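Local structure of putative N-acetylmuramoyl-L-alanine amidase (Enterococcus phage phiM1EF22, 7D55) at residues 4-9 with 60-65. The protein is a putative N-acetylmuramoyl-L-alanine amidase, a phage lysin whose tetrameric cell-binding domain probably attaches the enzyme to the enterococcal cell wall. Residues are numbered along the deposited sequence; the frame is centred on the assembly and turned at random.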
loop_
_atom_site.group_PDB
_atom_site.type_symbol
_atom_site.label_atom_id
_atom_site.label_comp_id
_atom_site.label_asym_id
_atom_site.label_seq_id
_atom_site.Cartn_x
_atom_site.Cartn_y
_atom_site.Cartn_z
ATOM N N LEU A 4 -2.517 -13.720 -6.124
ATOM C CA LEU A 4 -1.424 -14.658 -6.326
ATOM C C LEU A 4 -1.470 -15.123 -7.771
ATOM O O LEU A 4 -2.544 -15.213 -8.373
ATOM C CB LEU A 4 -1.576 -15.879 -5.418
ATOM C CG LEU A 4 -1.418 -15.596 -3.918
ATOM C CD1 LEU A 4 -2.028 -16.718 -3.073
ATOM C CD2 LEU A 4 0.057 -15.401 -3.595
ATOM N N TYR A 5 -0.301 -15.419 -8.330
ATOM C CA TYR A 5 -0.231 -15.915 -9.698
ATOM C C TYR A 5 1.058 -16.702 -9.846
ATOM O O TYR A 5 1.920 -16.692 -8.967
ATOM C CB TYR A 5 -0.312 -14.777 -10.733
ATOM C CG TYR A 5 0.848 -13.806 -10.692
ATOM C CD1 TYR A 5 0.861 -12.745 -9.796
ATOM C CD2 TYR A 5 1.928 -13.943 -11.566
ATOM C CE1 TYR A 5 1.921 -11.845 -9.764
ATOM C CE2 TYR A 5 2.994 -13.039 -11.548
ATOM C CZ TYR A 5 2.982 -12.000 -10.643
ATOM O OH TYR A 5 4.038 -11.113 -10.606
ATOM N N GLU A 6 1.187 -17.389 -10.975
ATOM C CA GLU A 6 2.408 -18.116 -11.282
ATOM C C GLU A 6 3.050 -17.526 -12.528
ATOM O O GLU A 6 2.351 -17.062 -13.431
ATOM C CB GLU A 6 2.097 -19.593 -11.516
ATOM C CG GLU A 6 1.694 -20.314 -10.241
ATOM C CD GLU A 6 1.205 -21.726 -10.496
ATOM O OE1 GLU A 6 0.051 -22.034 -10.152
ATOM O OE2 GLU A 6 1.968 -22.530 -11.039
ATOM N N ARG A 7 4.381 -17.559 -12.585
ATOM C CA ARG A 7 5.107 -17.023 -13.729
ATOM C C ARG A 7 6.444 -17.744 -13.854
ATOM O O ARG A 7 6.922 -18.357 -12.883
ATOM C CB ARG A 7 5.294 -15.499 -13.612
ATOM C CG ARG A 7 6.081 -15.059 -12.393
ATOM C CD ARG A 7 7.488 -14.627 -12.778
ATOM N NE ARG A 7 7.449 -13.430 -13.613
ATOM C CZ ARG A 7 7.971 -13.322 -14.834
ATOM N NH1 ARG A 7 8.613 -14.347 -15.395
ATOM N NH2 ARG A 7 7.857 -12.169 -15.492
ATOM N N PRO A 8 7.061 -17.726 -15.038
ATOM C CA PRO A 8 8.282 -18.519 -15.244
ATOM C C PRO A 8 9.501 -17.965 -14.516
ATOM O O PRO A 8 9.654 -16.753 -14.309
ATOM C CB PRO A 8 8.490 -18.469 -16.764
ATOM C CG PRO A 8 7.136 -18.176 -17.317
ATOM C CD PRO A 8 6.513 -17.233 -16.320
ATOM N N ILE A 9 10.406 -18.883 -14.180
ATOM C CA ILE A 9 11.655 -18.566 -13.503
ATOM C C ILE A 9 12.726 -19.505 -14.037
ATOM O O ILE A 9 12.446 -20.648 -14.409
ATOM C CB ILE A 9 11.511 -18.664 -11.955
ATOM C CG1 ILE A 9 12.783 -18.206 -11.251
ATOM C CG2 ILE A 9 11.176 -20.082 -11.521
ATOM C CD1 ILE A 9 12.601 -17.999 -9.760
ATOM N N TYR A 60 -4.414 -16.512 -10.104
ATOM C CA TYR A 60 -4.366 -16.795 -11.526
ATOM C C TYR A 60 -3.457 -17.997 -11.707
ATOM O O TYR A 60 -2.273 -17.945 -11.353
ATOM C CB TYR A 60 -3.839 -15.591 -12.293
ATOM C CG TYR A 60 -4.766 -14.401 -12.245
ATOM C CD1 TYR A 60 -4.699 -13.499 -11.195
ATOM C CD2 TYR A 60 -5.710 -14.184 -13.243
ATOM C CE1 TYR A 60 -5.535 -12.410 -11.137
ATOM C CE2 TYR A 60 -6.546 -13.087 -13.202
ATOM C CZ TYR A 60 -6.459 -12.205 -12.143
ATOM O OH TYR A 60 -7.285 -11.102 -12.089
ATOM N N SER A 61 -4.018 -19.082 -12.215
ATOM C CA SER A 61 -3.249 -20.290 -12.434
ATOM C C SER A 61 -2.632 -20.249 -13.825
ATOM O O SER A 61 -2.892 -19.346 -14.628
ATOM C CB SER A 61 -4.145 -21.515 -12.291
ATOM O OG SER A 61 -4.830 -21.758 -13.504
ATOM N N GLN A 62 -1.839 -21.277 -14.136
ATOM C CA GLN A 62 -1.239 -21.378 -15.462
ATOM C C GLN A 62 -2.248 -21.685 -16.559
ATOM O O GLN A 62 -1.884 -21.638 -17.736
ATOM C CB GLN A 62 -0.136 -22.429 -15.472
ATOM C CG GLN A 62 1.099 -22.024 -14.682
ATOM C CD GLN A 62 2.168 -23.089 -14.753
ATOM O OE1 GLN A 62 2.544 -23.514 -15.840
ATOM N NE2 GLN A 62 2.657 -23.533 -13.593
ATOM N N LYS A 63 -3.488 -22.031 -16.211
ATOM C CA LYS A 63 -4.527 -22.118 -17.227
ATOM C C LYS A 63 -4.835 -20.743 -17.810
ATOM O O LYS A 63 -5.066 -20.615 -19.019
ATOM C CB LYS A 63 -5.778 -22.763 -16.627
ATOM C CG LYS A 63 -6.935 -22.910 -17.594
ATOM C CD LYS A 63 -8.073 -23.716 -16.978
ATOM C CE LYS A 63 -9.201 -23.941 -17.984
ATOM N NZ LYS A 63 -9.671 -22.650 -18.571
ATOM N N GLU A 64 -4.809 -19.702 -16.973
ATOM C CA GLU A 64 -5.158 -18.333 -17.346
ATOM C C GLU A 64 -3.949 -17.532 -17.833
ATOM O O GLU A 64 -4.022 -16.828 -18.848
ATOM C CB GLU A 64 -5.770 -17.610 -16.138
ATOM C CG GLU A 64 -7.150 -18.083 -15.704
ATOM C CD GLU A 64 -7.110 -19.267 -14.752
ATOM O OE1 GLU A 64 -7.804 -20.272 -15.025
ATOM O OE2 GLU A 64 -6.398 -19.190 -13.726
ATOM N N TRP A 65 -2.842 -17.591 -17.098
ATOM C CA TRP A 65 -1.661 -16.785 -17.389
ATOM C C TRP A 65 -0.495 -17.728 -17.622
ATOM O O TRP A 65 -0.121 -18.479 -16.718
ATOM C CB TRP A 65 -1.327 -15.874 -16.209
ATOM C CG TRP A 65 -2.265 -14.737 -15.938
ATOM C CD1 TRP A 65 -3.468 -14.477 -16.531
ATOM C CD2 TRP A 65 -2.050 -13.695 -14.986
ATOM N NE1 TRP A 65 -4.020 -13.327 -15.995
ATOM C CE2 TRP A 65 -3.166 -12.830 -15.045
ATOM C CE3 TRP A 65 -1.026 -13.415 -14.084
ATOM C CZ2 TRP A 65 -3.274 -11.698 -14.234
ATOM C CZ3 TRP A 65 -1.132 -12.297 -13.285
ATOM C CH2 TRP A 65 -2.250 -11.451 -13.361
HETATM O O HOH W 1 -1.171 -23.316 -12.263
HETATM O O HOH W 2 -0.026 -18.090 -13.804
#
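Y5 CD2 lies in the plane of the W65 indole, at its edge, and the indole carries Y60 CG over the centre of one face, 3.6 Å above it. The Y60 ring in turn has W65 CZ2 over the centre of one of its faces, while L4 O lies at its edge. The Y5 and W65 rings form an oblique pair, their planes inclined at 56°, and the closest approach, Y5 CG to W65 CZ3, is 3.6 Å. Y5 CG sits between its own backbone N and carbonyl carbon (chi1 64°), against that indole corner; Y5 OH leads away to a hydrogen bond with E76 on helix 71-78. Y60 OH bonds to D47 of the second subunit, and V44 of that same subunit packs on W65.

Beside this aromatic group, Y60 N donates to L4 O at 2.9 Å. On the polar flank the side chains of E6 and Q62 cross at about a right angle. Q62 NE2 gives an almost straight bond to E6 OE2 (2.8 Å, 171°), in its own amide plane but from above the carboxylate. A water joins E6 OE1 to Q62 N, so both carboxylate oxygens reach the loop. The contact thus ties the loop after strand 59-60 to strand 3-9 through aromatic packing, the Y60 N to L4 O bond and a carboxylate held once directly and once through water, whose negative charge these donors probably help stabilise.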